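PDB 5Z06: BDI_3064 protein from Parabacteroides distasonis ATCC 8503, which hydrolyses linear beta-1,2-glucan and beta-1,2-glucooligosaccharides of four or more glucose units from the non-reducing end, releasing sophorose. Local coordinates for residues E12-L15 against D19-Y22; P41-V46 against G51-L56; F648-N653 against W658-F663. All blocks are in the same frame, centred on the assembly; numbering follows the deposited sequence.

Interaction 1. Residues E12-L15 against D19-Y22. With CA (calcium ion), chain C.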
# COMPACT_ATOMS: atom_id res chain seq x y z
N GLU A 12 -1.94 5.89 17.17
CA GLU A 12 -1.70 4.66 17.90
C GLU A 12 -0.20 4.46 18.11
O GLU A 12 0.26 4.26 19.23
CB GLU A 12 -2.26 3.49 17.14
CG GLU A 12 -2.04 2.16 17.83
CD GLU A 12 -2.91 1.08 17.24
OE1 GLU A 12 -2.70 0.73 16.06
OE2 GLU A 12 -3.81 0.61 17.96
N ASN A 13 0.54 4.49 17.01
CA ASN A 13 1.99 4.29 17.00
C ASN A 13 2.56 5.00 15.80
O ASN A 13 1.93 5.07 14.76
CB ASN A 13 2.33 2.79 16.91
CG ASN A 13 2.26 2.09 18.25
OD1 ASN A 13 2.76 2.59 19.25
ND2 ASN A 13 1.64 0.91 18.29
N SER A 14 3.76 5.54 15.95
CA SER A 14 4.51 6.09 14.83
C SER A 14 5.30 4.94 14.25
O SER A 14 6.04 4.28 14.99
CB SER A 14 5.44 7.18 15.29
OG SER A 14 6.06 7.80 14.20
N LEU A 15 5.13 4.69 12.96
CA LEU A 15 5.95 3.71 12.25
C LEU A 15 7.37 4.20 12.08
O LEU A 15 8.27 3.40 11.88
CB LEU A 15 5.34 3.34 10.90
CG LEU A 15 3.95 2.68 10.98
CD1 LEU A 15 3.38 2.39 9.60
CD2 LEU A 15 4.02 1.40 11.80
N ASP A 19 10.24 11.40 15.37
CA ASP A 19 9.17 12.36 15.31
C ASP A 19 8.02 11.84 14.44
O ASP A 19 8.19 10.89 13.69
CB ASP A 19 9.69 13.68 14.74
CG ASP A 19 10.33 13.52 13.36
OD1 ASP A 19 9.64 13.37 12.34
OD2 ASP A 19 11.56 13.58 13.29
N TYR A 20 6.87 12.50 14.55
CA TYR A 20 5.64 11.98 14.02
C TYR A 20 5.13 12.89 12.91
O TYR A 20 4.79 14.07 13.13
CB TYR A 20 4.58 11.82 15.10
CG TYR A 20 3.36 11.11 14.56
CD1 TYR A 20 3.49 9.86 13.95
CD2 TYR A 20 2.09 11.69 14.60
CE1 TYR A 20 2.39 9.21 13.41
CE2 TYR A 20 0.99 11.03 14.08
CZ TYR A 20 1.16 9.78 13.48
OH TYR A 20 0.12 9.08 12.91
N PHE A 21 5.09 12.33 11.72
CA PHE A 21 4.83 13.11 10.56
C PHE A 21 3.51 13.83 10.70
O PHE A 21 3.44 15.01 10.44
CB PHE A 21 4.84 12.26 9.27
CG PHE A 21 4.44 13.05 8.09
CD1 PHE A 21 5.38 13.80 7.41
CD2 PHE A 21 3.12 13.16 7.73
CE1 PHE A 21 5.01 14.60 6.36
CE2 PHE A 21 2.74 13.97 6.68
CZ PHE A 21 3.68 14.69 5.99
N TYR A 22 2.50 13.11 11.15
CA TYR A 22 1.14 13.65 11.23
C TYR A 22 0.90 14.37 12.55
O TYR A 22 -0.03 14.07 13.28
CB TYR A 22 0.14 12.52 11.10
CG TYR A 22 0.18 11.88 9.74
CD1 TYR A 22 -0.40 12.49 8.65
CD2 TYR A 22 0.82 10.66 9.55
CE1 TYR A 22 -0.37 11.90 7.40
CE2 TYR A 22 0.86 10.08 8.31
CZ TYR A 22 0.25 10.69 7.25
OH TYR A 22 0.31 10.06 6.05
CA CA C . 1.40 3.54 21.06
O HOH W 1 0.59 6.47 12.38
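Ser14 sits against one edge of the Tyr20 ring, and this small meeting ties two parts of the loop that runs from strand 9-11 to strand 23-28. Tyr20 CB packs on Leu54 CD2 of the neighbouring hairpin. From there the chain turns so that CG is trans to the backbone N (chi1 -172°), swinging the ring back across the loop. CD1 is the first ring atom to meet the other segment: Ser14 OG lies 3.3 Å from Tyr20 CD1, near the plane of the ring, and Ser14 CB is 3.6 Å from the same carbon. Further out, Tyr20 CE1 comes within 4.0 Å of Ser14 CA. One ring face is covered by the backbone N of Tyr22, offset toward the rim. At the tip, a water in the plane of the ring donates to Tyr20 OH at 2.7 Å. That water also donates to Asn13 O, at 3.1 Å, so it bridges the phenol and the main chain of 12-15. The polar partner of the Ser14 hydroxyl is Met16 O, and its approach to the ring edge is consistent with simple packing.

On the other flank of 12-15 lies the calcium ion. Glu12 O binds it at 2.3 Å and Asn13 OD1 at 2.5 Å; Thr49, Asn52 and Asp175 complete the site. Asn13 thus works in two directions, its side-chain oxygen on the metal and its main-chain oxygen on the water. Between the two segments the polar link is indirect, through a single water, whereas the hold of 12-15 on the calcium is direct. The metal is therefore likely to fix the course of 12-15 more firmly than Tyr20 does.

Interaction 2. Residues P41-V46 against G51-L56. With CA (calcium ion), chain C.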
# COMPACT_ATOMS: atom_id res chain seq x y z
N PRO A 41 7.75 14.94 18.99
CA PRO A 41 8.67 13.82 19.12
C PRO A 41 7.93 12.54 19.40
O PRO A 41 6.84 12.56 19.96
CB PRO A 41 9.56 14.21 20.31
CG PRO A 41 9.38 15.67 20.46
CD PRO A 41 7.97 15.94 20.04
N VAL A 42 8.53 11.44 18.99
CA VAL A 42 7.99 10.14 19.27
C VAL A 42 8.83 9.60 20.40
O VAL A 42 10.03 9.42 20.25
CB VAL A 42 8.10 9.22 18.06
CG1 VAL A 42 7.72 7.79 18.42
CG2 VAL A 42 7.19 9.72 16.96
N ALA A 43 8.18 9.31 21.51
CA ALA A 43 8.86 8.67 22.62
C ALA A 43 8.77 7.17 22.43
O ALA A 43 7.66 6.60 22.43
CB ALA A 43 8.20 9.07 23.92
N GLY A 44 9.94 6.54 22.29
CA GLY A 44 10.04 5.11 22.11
C GLY A 44 10.19 4.34 23.40
O GLY A 44 10.06 3.13 23.39
N SER A 45 10.45 5.04 24.52
CA SER A 45 10.67 4.38 25.81
C SER A 45 9.41 4.30 26.68
O SER A 45 9.41 3.62 27.69
CB SER A 45 11.79 5.08 26.57
OG SER A 45 11.43 6.43 26.86
N VAL A 46 8.36 5.02 26.32
CA VAL A 46 7.10 4.93 27.03
C VAL A 46 5.98 4.88 26.05
O VAL A 46 5.93 5.63 25.07
CB VAL A 46 6.86 6.08 28.03
CG1 VAL A 46 7.81 5.96 29.23
CG2 VAL A 46 6.97 7.45 27.36
N GLY A 51 5.47 0.05 21.11
CA GLY A 51 6.05 0.84 20.12
C GLY A 51 6.30 2.11 20.91
O GLY A 51 7.27 2.22 21.66
N ASN A 52 5.40 3.06 20.76
CA ASN A 52 5.74 4.41 21.10
C ASN A 52 4.53 5.26 21.40
O ASN A 52 3.37 4.85 21.24
CB ASN A 52 6.61 5.01 19.99
CG ASN A 52 5.96 4.92 18.62
OD1 ASN A 52 4.83 5.33 18.44
ND2 ASN A 52 6.69 4.39 17.65
N SER A 53 4.82 6.45 21.87
CA SER A 53 3.83 7.45 22.15
C SER A 53 4.36 8.76 21.66
O SER A 53 5.52 8.85 21.23
CB SER A 53 3.57 7.50 23.64
OG SER A 53 4.75 7.85 24.34
N LEU A 54 3.52 9.78 21.73
CA LEU A 54 3.90 11.11 21.36
C LEU A 54 4.32 11.86 22.60
O LEU A 54 3.66 11.80 23.65
CB LEU A 54 2.75 11.83 20.67
CG LEU A 54 2.36 11.24 19.32
CD1 LEU A 54 1.13 11.95 18.80
CD2 LEU A 54 3.48 11.43 18.33
N GLU A 55 5.43 12.59 22.46
CA GLU A 55 5.97 13.35 23.55
C GLU A 55 5.45 14.75 23.42
O GLU A 55 5.60 15.39 22.39
CB GLU A 55 7.50 13.37 23.51
CG GLU A 55 8.09 13.88 24.82
CD GLU A 55 9.53 14.31 24.71
OE1 GLU A 55 10.22 13.85 23.78
OE2 GLU A 55 9.97 15.13 25.54
N LEU A 56 4.85 15.23 24.49
CA LEU A 56 4.37 16.59 24.52
C LEU A 56 5.13 17.30 25.64
O LEU A 56 4.73 17.26 26.81
CB LEU A 56 2.85 16.59 24.73
CG LEU A 56 2.23 17.95 24.44
CD1 LEU A 56 2.06 18.15 22.94
CD2 LEU A 56 0.88 18.11 25.14
CA CA C . 1.40 3.54 21.06
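A beta hairpin pairs strand 42-43 with the start of strand 53-59, and its turn end reaches the calcium site. Ala43 and Ser53 form the antiparallel hydrogen-bonded pair: Ala43 N donates to Ser53 O at 2.7 Å, and Ser53 N returns a bond of 2.9 Å to Ala43 O, lying in the carbonyl plane. Val42 faces Leu54 as the non-hydrogen-bonded pair, and beyond it Glu55 N gives an almost straight bond (177°) to Pro41 O. Past the strands the chain bends back, and Ser53 OG donates to Val46 O at 2.6 Å. Its hydroxyl is set between the backbone N and carbonyl carbon (chi1 61°) and reaches that oxygen from above the carbonyl plane.

Strand 53-59 pairs on its other edge with strand 169-180, placing the hairpin in the antiparallel sheet of the N-terminal beta region; Tyr173 of that strand touches both Ala43 and Val46. On the Val42 side, Val42 CG1 presses against the amide of Asn52, 3.4 Å from Asn52 CG. The amide oxygen accepts from Ser14 N, while Asn52 O binds the calcium ion at 2.4 Å. At the far end, the extended Glu55 chain passes Pro41, with Glu55 OE1 3.6 Å from Pro41 CB. The carboxylate makes a salt bridge to Lys34 and a hydrogen bond to Thr57, two residues on along its own strand.

Interaction 3. Residues F648-N653 against W658-F663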
# COMPACT_ATOMS: atom_id res chain seq x y z
N PHE A 648 7.58 -5.06 1.94
CA PHE A 648 7.97 -3.71 2.30
C PHE A 648 6.75 -2.84 2.32
O PHE A 648 5.82 -3.03 1.54
CB PHE A 648 9.00 -3.13 1.36
CG PHE A 648 10.28 -3.88 1.35
CD1 PHE A 648 11.25 -3.62 2.30
CD2 PHE A 648 10.54 -4.84 0.38
CE1 PHE A 648 12.45 -4.31 2.28
CE2 PHE A 648 11.73 -5.54 0.37
CZ PHE A 648 12.68 -5.27 1.32
N ARG A 649 6.77 -1.85 3.20
CA ARG A 649 5.71 -0.87 3.21
C ARG A 649 5.67 -0.13 1.89
O ARG A 649 6.65 -0.08 1.17
CB ARG A 649 5.88 0.08 4.38
CG ARG A 649 5.76 -0.67 5.68
CD ARG A 649 5.72 0.22 6.89
NE ARG A 649 5.84 -0.62 8.07
CZ ARG A 649 4.84 -1.31 8.60
NH1 ARG A 649 3.61 -1.26 8.07
NH2 ARG A 649 5.07 -2.05 9.67
N ASP A 650 4.52 0.40 1.56
CA ASP A 650 4.29 0.91 0.22
C ASP A 650 5.28 1.96 -0.24
O ASP A 650 5.67 1.98 -1.41
CB ASP A 650 2.90 1.48 0.12
CG ASP A 650 2.47 1.67 -1.29
OD1 ASP A 650 2.63 0.71 -2.08
OD2 ASP A 650 1.96 2.77 -1.61
N ALA A 651 5.68 2.83 0.68
CA ALA A 651 6.56 3.93 0.38
C ALA A 651 7.10 4.50 1.64
O ALA A 651 6.52 4.34 2.70
CB ALA A 651 5.81 5.03 -0.39
N PHE A 652 8.18 5.24 1.49
CA PHE A 652 8.76 5.95 2.59
C PHE A 652 9.44 7.23 2.12
O PHE A 652 9.88 7.34 0.96
CB PHE A 652 9.73 5.04 3.34
CG PHE A 652 10.96 4.69 2.56
CD1 PHE A 652 10.90 3.78 1.51
CD2 PHE A 652 12.20 5.24 2.89
CE1 PHE A 652 12.04 3.44 0.81
CE2 PHE A 652 13.34 4.90 2.20
CZ PHE A 652 13.26 4.01 1.15
N ASN A 653 9.55 8.17 3.04
CA ASN A 653 10.21 9.42 2.76
C ASN A 653 11.07 9.73 3.95
O ASN A 653 10.57 10.16 5.00
CB ASN A 653 9.18 10.51 2.52
CG ASN A 653 9.80 11.79 2.01
OD1 ASN A 653 10.85 12.21 2.48
ND2 ASN A 653 9.16 12.40 1.04
N TRP A 658 8.60 9.88 7.06
CA TRP A 658 7.30 9.31 6.79
C TRP A 658 7.48 7.90 6.20
O TRP A 658 8.38 7.65 5.41
CB TRP A 658 6.55 10.21 5.82
CG TRP A 658 5.23 9.69 5.42
CD1 TRP A 658 4.04 9.89 6.04
CD2 TRP A 658 4.96 8.84 4.30
NE1 TRP A 658 3.03 9.24 5.37
CE2 TRP A 658 3.57 8.60 4.30
CE3 TRP A 658 5.75 8.29 3.30
CZ2 TRP A 658 2.96 7.81 3.34
CZ3 TRP A 658 5.16 7.51 2.35
CH2 TRP A 658 3.77 7.28 2.37
N VAL A 659 6.60 7.00 6.58
CA VAL A 659 6.44 5.73 5.90
C VAL A 659 4.96 5.46 5.75
O VAL A 659 4.14 5.85 6.56
CB VAL A 659 7.19 4.58 6.62
CG1 VAL A 659 6.61 4.33 8.00
CG2 VAL A 659 7.15 3.30 5.79
N SER A 660 4.62 4.81 4.66
CA SER A 660 3.25 4.53 4.35
C SER A 660 2.64 3.65 5.42
O SER A 660 3.29 2.71 5.90
CB SER A 660 3.17 3.81 3.02
OG SER A 660 1.86 3.50 2.74
N PRO A 661 1.37 3.93 5.80
CA PRO A 661 0.67 3.04 6.73
C PRO A 661 0.06 1.81 6.07
O PRO A 661 -0.62 1.07 6.75
CB PRO A 661 -0.42 3.94 7.30
CG PRO A 661 -0.70 4.93 6.21
CD PRO A 661 0.53 5.06 5.37
N LEU A 662 0.30 1.58 4.78
CA LEU A 662 -0.40 0.53 4.06
C LEU A 662 0.52 -0.32 3.21
O LEU A 662 1.67 0.04 2.92
CB LEU A 662 -1.55 1.13 3.19
CG LEU A 662 -1.28 2.29 2.22
CD1 LEU A 662 -0.49 1.86 1.00
CD2 LEU A 662 -2.60 2.85 1.74
N PHE A 663 -0.04 -1.45 2.81
CA PHE A 663 0.45 -2.23 1.72
C PHE A 663 -0.55 -2.11 0.61
O PHE A 663 -1.77 -2.17 0.83
CB PHE A 663 0.58 -3.68 2.15
CG PHE A 663 1.47 -3.85 3.32
CD1 PHE A 663 2.83 -3.93 3.14
CD2 PHE A 663 0.94 -3.87 4.61
CE1 PHE A 663 3.67 -4.05 4.23
CE2 PHE A 663 1.77 -4.01 5.69
CZ PHE A 663 3.14 -4.09 5.51
O HOH W 2 2.65 -0.02 5.78
O HOH W 3 1.71 4.73 0.17
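With CG trans to its backbone N (chi1 177°), Trp658 turns the edge of its indole to the opposite segment: Ala651 CB lies in the ring plane, 3.8 Å from Trp658 CZ3, while Ser660 N sits over one face, offset toward the rim. The extended Arg649 chain runs across Val659, with Arg649 CD 3.6 Å from Val659 CG2. Its guanidinium is inclined 38° to the Phe663 ring, and Arg649 NH1 stops 3.8 Å from Phe663 CZ. A water accepts from that NH1 and donates to Ser660 O. Asp650 and Leu662 lie alongside each other, pointing the same way.

The backbone is a hairpin whose strand 652-653 lies between 658-659 and 610-611, inside the glycoamylase-like region. Asn653 N donates to Trp658 O at 2.7 Å, and Ser660 N to Ala651 O at 2.8 Å. Ser660 OG then accepts from Leu662 N in an ST turn, and a second water joins this hydroxyl to Asp650 OD2, while Asp650 OD1 bonds to Asn667 ND2. Trp658 NE1 bonds to Tyr22 OH, and Phe21 and Phe593 meet the indole edge-to-face. With an alanine here, Tyr22 OH would probably lose its indole partner and a gap would open beside Ala651, Phe21 and Phe593.

Interactions 1 and 2 share the calcium ion and touch directly: Asn13 OD1 is close to Asn52 N, and Asp19 packs on Val42. Interaction 1 is partly buried loop packing with one bridging water, whereas interaction 2 is a buried hairpin with exposed glycines at its turn end. All the touching residues of interaction 3 are buried, near the centre of the chain, and it mixes strand pairing with an indole, a guanidinium and two waters. The loop of interaction 1 joins the N-terminal beta region to the glycoamylase-like region, since Leu15 packs on Val659. Interactions 2 and 3 do not touch, their nearest atoms being about 10 Å apart.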